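Local atomic coordinates of beta-N-acetylhexosaminidase (Bacteroides fragilis, PDB entry 4PYS), a protein that probably cleaves terminal beta-linked N-acetylhexosamine residues from glycans by hydrolysis, as a family 20 glycoside hydrolase with a TIM-barrel catalytic domain. Residues K332-Y346 and D354-H366. Residues are numbered along the deposited sequence; the frame is centred on the assembly and turned at random.
With FMT (formic acid), chain I.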
# COMPACT_ATOMS: atom_id res chain seq x y z
N LYS A 332 -12.34 -9.91 14.20
CA LYS A 332 -13.11 -11.00 13.62
C LYS A 332 -14.61 -10.82 13.83
O LYS A 332 -15.39 -11.03 12.90
CB LYS A 332 -12.65 -12.35 14.18
CG LYS A 332 -13.32 -13.55 13.51
CD LYS A 332 -12.68 -14.85 13.93
CE LYS A 332 -13.50 -16.03 13.44
NZ LYS A 332 -12.86 -17.33 13.81
N GLN A 333 -15.01 -10.41 15.03
CA GLN A 333 -16.43 -10.21 15.31
C GLN A 333 -16.96 -8.96 14.59
O GLN A 333 -18.17 -8.76 14.49
CB GLN A 333 -16.72 -10.19 16.82
CG GLN A 333 -16.41 -8.88 17.55
CD GLN A 333 -16.53 -9.02 19.07
OE1 GLN A 333 -16.03 -9.98 19.65
NE2 GLN A 333 -17.20 -8.06 19.70
N LYS A 334 -16.05 -8.14 14.08
CA LYS A 334 -16.41 -7.00 13.25
C LYS A 334 -16.36 -7.32 11.76
O LYS A 334 -16.61 -6.46 10.92
CB LYS A 334 -15.47 -5.83 13.53
CG LYS A 334 -15.59 -5.26 14.92
CD LYS A 334 -14.84 -3.95 15.00
CE LYS A 334 -15.57 -3.00 15.91
NZ LYS A 334 -16.93 -2.62 15.42
N GLY A 335 -16.01 -8.56 11.44
CA GLY A 335 -15.94 -8.97 10.04
C GLY A 335 -14.68 -8.53 9.32
O GLY A 335 -14.66 -8.49 8.09
N ARG A 336 -13.63 -8.20 10.06
CA ARG A 336 -12.37 -7.80 9.44
C ARG A 336 -11.30 -8.86 9.64
O ARG A 336 -11.41 -9.72 10.53
CB ARG A 336 -11.89 -6.46 10.01
CG ARG A 336 -12.95 -5.38 10.03
CD ARG A 336 -13.48 -5.03 8.63
NE ARG A 336 -14.55 -4.04 8.74
CZ ARG A 336 -14.36 -2.73 8.63
NH1 ARG A 336 -13.16 -2.25 8.36
NH2 ARG A 336 -15.38 -1.90 8.77
N LYS A 337 -10.29 -8.81 8.79
CA LYS A 337 -9.08 -9.61 8.94
C LYS A 337 -8.00 -8.77 9.60
O LYS A 337 -7.98 -7.55 9.44
CB LYS A 337 -8.61 -10.13 7.58
CG LYS A 337 -9.58 -11.16 6.99
CD LYS A 337 -9.09 -11.74 5.67
CE LYS A 337 -10.03 -12.84 5.17
NZ LYS A 337 -10.21 -13.93 6.17
N ALA A 338 -7.12 -9.42 10.35
CA ALA A 338 -6.08 -8.70 11.09
C ALA A 338 -4.71 -9.04 10.52
O ALA A 338 -4.33 -10.22 10.48
CB ALA A 338 -6.15 -9.08 12.55
N ILE A 339 -3.96 -8.02 10.10
CA ILE A 339 -2.62 -8.27 9.59
C ILE A 339 -1.60 -7.97 10.68
O ILE A 339 -1.72 -6.96 11.38
CB ILE A 339 -2.28 -7.38 8.37
CG1 ILE A 339 -3.34 -7.52 7.28
CG2 ILE A 339 -0.90 -7.75 7.81
CD1 ILE A 339 -3.22 -6.46 6.16
N PHE A 340 -0.61 -8.84 10.83
CA PHE A 340 0.47 -8.63 11.80
C PHE A 340 1.80 -8.75 11.08
O PHE A 340 1.92 -9.53 10.13
CB PHE A 340 0.45 -9.71 12.88
CG PHE A 340 -0.74 -9.64 13.80
CD1 PHE A 340 -0.78 -8.71 14.84
CD2 PHE A 340 -1.79 -10.52 13.66
CE1 PHE A 340 -1.86 -8.65 15.70
CE2 PHE A 340 -2.88 -10.47 14.53
CZ PHE A 340 -2.91 -9.53 15.55
N TRP A 341 2.81 -8.01 11.52
CA TRP A 341 4.17 -8.25 11.02
C TRP A 341 4.63 -9.65 11.42
O TRP A 341 4.23 -10.16 12.46
CB TRP A 341 5.14 -7.20 11.57
CG TRP A 341 4.83 -5.79 11.12
CD1 TRP A 341 4.38 -4.76 11.89
CD2 TRP A 341 4.93 -5.27 9.79
NE1 TRP A 341 4.21 -3.63 11.13
CE2 TRP A 341 4.54 -3.92 9.83
CE3 TRP A 341 5.33 -5.82 8.57
CZ2 TRP A 341 4.53 -3.11 8.70
CZ3 TRP A 341 5.33 -5.01 7.44
CH2 TRP A 341 4.93 -3.67 7.51
N GLY A 342 5.47 -10.27 10.59
CA GLY A 342 5.83 -11.67 10.79
C GLY A 342 6.58 -12.03 12.07
O GLY A 342 6.62 -13.20 12.44
N ASP A 343 7.19 -11.04 12.73
CA ASP A 343 7.89 -11.26 14.01
C ASP A 343 7.06 -12.08 14.97
O ASP A 343 7.58 -12.92 15.72
CB ASP A 343 8.10 -9.94 14.76
CG ASP A 343 8.80 -8.91 13.94
OD1 ASP A 343 8.16 -8.37 13.02
OD2 ASP A 343 9.97 -8.61 14.25
N VAL A 344 5.77 -11.78 14.97
CA VAL A 344 4.79 -12.35 15.90
C VAL A 344 4.88 -13.86 15.99
O VAL A 344 4.68 -14.45 17.07
CB VAL A 344 3.37 -11.93 15.46
CG1 VAL A 344 2.32 -12.52 16.36
CG2 VAL A 344 3.25 -10.43 15.47
N ILE A 345 5.21 -14.49 14.86
CA ILE A 345 5.15 -15.94 14.74
C ILE A 345 6.51 -16.59 14.49
O ILE A 345 6.58 -17.70 13.95
CB ILE A 345 4.15 -16.34 13.64
CG1 ILE A 345 4.68 -15.95 12.26
CG2 ILE A 345 2.80 -15.68 13.89
CD1 ILE A 345 3.88 -16.54 11.13
N TYR A 346 7.58 -15.91 14.89
CA TYR A 346 8.91 -16.51 14.83
C TYR A 346 8.94 -17.73 15.74
O TYR A 346 9.52 -18.76 15.41
CB TYR A 346 9.99 -15.53 15.28
CG TYR A 346 10.37 -14.48 14.25
CD1 TYR A 346 9.95 -14.58 12.93
CD2 TYR A 346 11.16 -13.40 14.61
CE1 TYR A 346 10.31 -13.62 12.00
CE2 TYR A 346 11.52 -12.45 13.69
CZ TYR A 346 11.09 -12.56 12.38
OH TYR A 346 11.46 -11.59 11.48
N ASP A 354 -8.44 -17.41 12.99
CA ASP A 354 -8.39 -17.69 11.54
C ASP A 354 -8.58 -16.48 10.62
O ASP A 354 -8.62 -16.63 9.40
CB ASP A 354 -9.37 -18.82 11.16
CG ASP A 354 -10.83 -18.46 11.42
OD1 ASP A 354 -11.12 -17.29 11.76
OD2 ASP A 354 -11.69 -19.35 11.27
N ASN A 355 -8.71 -15.29 11.19
CA ASN A 355 -8.76 -14.08 10.36
C ASN A 355 -7.41 -13.35 10.29
O ASN A 355 -7.34 -12.22 9.81
CB ASN A 355 -9.83 -13.12 10.86
CG ASN A 355 -9.52 -12.57 12.24
OD1 ASN A 355 -9.01 -13.29 13.10
ND2 ASN A 355 -9.81 -11.29 12.45
N VAL A 356 -6.36 -14.01 10.77
CA VAL A 356 -5.03 -13.41 10.81
C VAL A 356 -4.28 -13.55 9.48
O VAL A 356 -4.30 -14.61 8.85
CB VAL A 356 -4.19 -14.02 11.96
CG1 VAL A 356 -2.72 -13.68 11.81
CG2 VAL A 356 -4.72 -13.54 13.31
N VAL A 357 -3.64 -12.46 9.05
CA VAL A 357 -2.78 -12.44 7.87
C VAL A 357 -1.39 -12.00 8.34
O VAL A 357 -1.28 -11.15 9.22
CB VAL A 357 -3.32 -11.45 6.81
CG1 VAL A 357 -2.37 -11.32 5.62
CG2 VAL A 357 -4.71 -11.88 6.36
N ILE A 358 -0.35 -12.61 7.77
CA ILE A 358 1.03 -12.33 8.17
C ILE A 358 1.78 -11.54 7.10
O ILE A 358 1.82 -11.95 5.93
CB ILE A 358 1.79 -13.64 8.45
CG1 ILE A 358 1.14 -14.41 9.61
CG2 ILE A 358 3.26 -13.36 8.75
CD1 ILE A 358 1.09 -13.64 10.93
N GLN A 359 2.39 -10.42 7.48
CA GLN A 359 3.19 -9.66 6.53
C GLN A 359 4.66 -9.99 6.76
O GLN A 359 5.24 -9.62 7.78
CB GLN A 359 2.93 -8.16 6.65
CG GLN A 359 3.63 -7.35 5.56
CD GLN A 359 2.97 -6.00 5.31
OE1 GLN A 359 2.14 -5.55 6.09
NE2 GLN A 359 3.36 -5.36 4.21
N TRP A 360 5.23 -10.72 5.81
CA TRP A 360 6.58 -11.26 5.90
C TRP A 360 7.56 -10.17 5.47
O TRP A 360 7.46 -9.66 4.36
CB TRP A 360 6.67 -12.47 4.97
CG TRP A 360 8.04 -13.04 4.72
CD1 TRP A 360 9.08 -13.15 5.60
CD2 TRP A 360 8.50 -13.56 3.47
NE1 TRP A 360 10.17 -13.73 4.96
CE2 TRP A 360 9.83 -13.98 3.66
CE3 TRP A 360 7.91 -13.71 2.21
CZ2 TRP A 360 10.59 -14.55 2.62
CZ3 TRP A 360 8.67 -14.27 1.18
CH2 TRP A 360 9.99 -14.68 1.40
N TRP A 361 8.49 -9.80 6.35
CA TRP A 361 9.32 -8.61 6.07
C TRP A 361 10.82 -8.74 6.33
O TRP A 361 11.62 -8.13 5.61
CB TRP A 361 8.79 -7.39 6.83
CG TRP A 361 9.12 -7.41 8.29
CD1 TRP A 361 8.36 -7.94 9.30
CD2 TRP A 361 10.28 -6.84 8.92
NE1 TRP A 361 8.98 -7.76 10.51
CE2 TRP A 361 10.16 -7.08 10.31
CE3 TRP A 361 11.40 -6.16 8.45
CZ2 TRP A 361 11.14 -6.66 11.23
CZ3 TRP A 361 12.37 -5.75 9.36
CH2 TRP A 361 12.23 -6.00 10.73
N ASN A 362 11.23 -9.48 7.36
CA ASN A 362 12.65 -9.43 7.72
C ASN A 362 13.51 -10.53 7.07
O ASN A 362 13.99 -11.43 7.75
CB ASN A 362 12.85 -9.42 9.24
CG ASN A 362 14.23 -8.94 9.64
OD1 ASN A 362 15.09 -8.72 8.78
ND2 ASN A 362 14.45 -8.77 10.94
N TRP A 363 13.69 -10.43 5.76
CA TRP A 363 14.57 -11.34 5.03
C TRP A 363 16.00 -11.23 5.53
O TRP A 363 16.67 -12.24 5.79
CB TRP A 363 14.53 -11.03 3.53
CG TRP A 363 15.52 -11.83 2.74
CD1 TRP A 363 16.79 -11.46 2.39
CD2 TRP A 363 15.33 -13.15 2.22
NE1 TRP A 363 17.40 -12.46 1.67
CE2 TRP A 363 16.52 -13.51 1.55
CE3 TRP A 363 14.27 -14.06 2.25
CZ2 TRP A 363 16.67 -14.75 0.92
CZ3 TRP A 363 14.43 -15.28 1.61
CH2 TRP A 363 15.62 -15.61 0.95
N ARG A 364 16.48 -9.99 5.66
CA ARG A 364 17.87 -9.74 6.03
C ARG A 364 18.24 -10.40 7.35
O ARG A 364 19.30 -11.02 7.48
CB ARG A 364 18.17 -8.24 6.06
CG ARG A 364 19.65 -7.91 6.10
CD ARG A 364 19.91 -6.44 5.85
NE ARG A 364 19.73 -5.65 7.05
CZ ARG A 364 20.67 -5.43 7.96
NH1 ARG A 364 21.88 -5.96 7.80
NH2 ARG A 364 20.42 -4.69 9.02
N GLY A 365 17.34 -10.31 8.33
CA GLY A 365 17.60 -10.89 9.64
C GLY A 365 17.19 -12.34 9.80
O GLY A 365 17.84 -13.09 10.52
N HIS A 366 16.12 -12.75 9.13
CA HIS A 366 15.55 -14.07 9.40
C HIS A 366 15.13 -14.86 8.16
O HIS A 366 14.45 -15.89 8.29
CB HIS A 366 14.38 -13.94 10.38
CG HIS A 366 14.77 -13.40 11.72
ND1 HIS A 366 15.21 -14.20 12.75
CD2 HIS A 366 14.81 -12.13 12.19
CE1 HIS A 366 15.50 -13.45 13.80
NE2 HIS A 366 15.26 -12.19 13.48
C FMT I . 9.31 -11.67 9.08
O1 FMT I . 10.35 -11.21 9.50
O2 FMT I . 8.25 -11.05 9.06
O HOH W 1 -10.33 -18.64 14.85
O HOH W 2 12.94 -9.10 13.05
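Ala338 to Trp341 pair with Val356 to Gln359 as parallel neighbours, the strand axes 4.5 Å apart and inclined at 28°. Backbone hydrogen bonds run from Ala338 N with Asn355 O to Gly342 N with Gln359 O. Before the strands, Asn355 ND2 donates hydrogen bonds to Arg336 O, at 3.0 Å, and Ala328 O, while Lys332 NZ forms a 2.7 Å salt bridge with Asp354 OD1 from above the carboxylate plane. Ile339 lies beside Val357; on the other face, Val356 CG1 meets the edge of the Phe340 ring. The Gln359 amide lies over one face of Trp341, the planes 25° apart, its OE1 hydrogen-bonded to His287 NE2. With CG between backbone N and carbonyl carbon (chi1 75°), Trp361 folds back toward Trp341, whose six-membered ring meets its five-membered ring in an offset edge-to-face pair. Trp361 NE1 gives a nearly straight 2.7 Å hydrogen bond to Asp343 OD1, syn but tilted out of the carboxylate plane. Formic acid, probably from the crystallisation liquor, accepts from Trp361 N and Asn362 N. This cluster is consistent with the family 20 sugar pocket, Trp341 NE1 being hydrogen-bonded to Glu223 OE2. Strands 285-287 and 381-383 flank the pair; helix 316-333 covers Ala338 and Phe340.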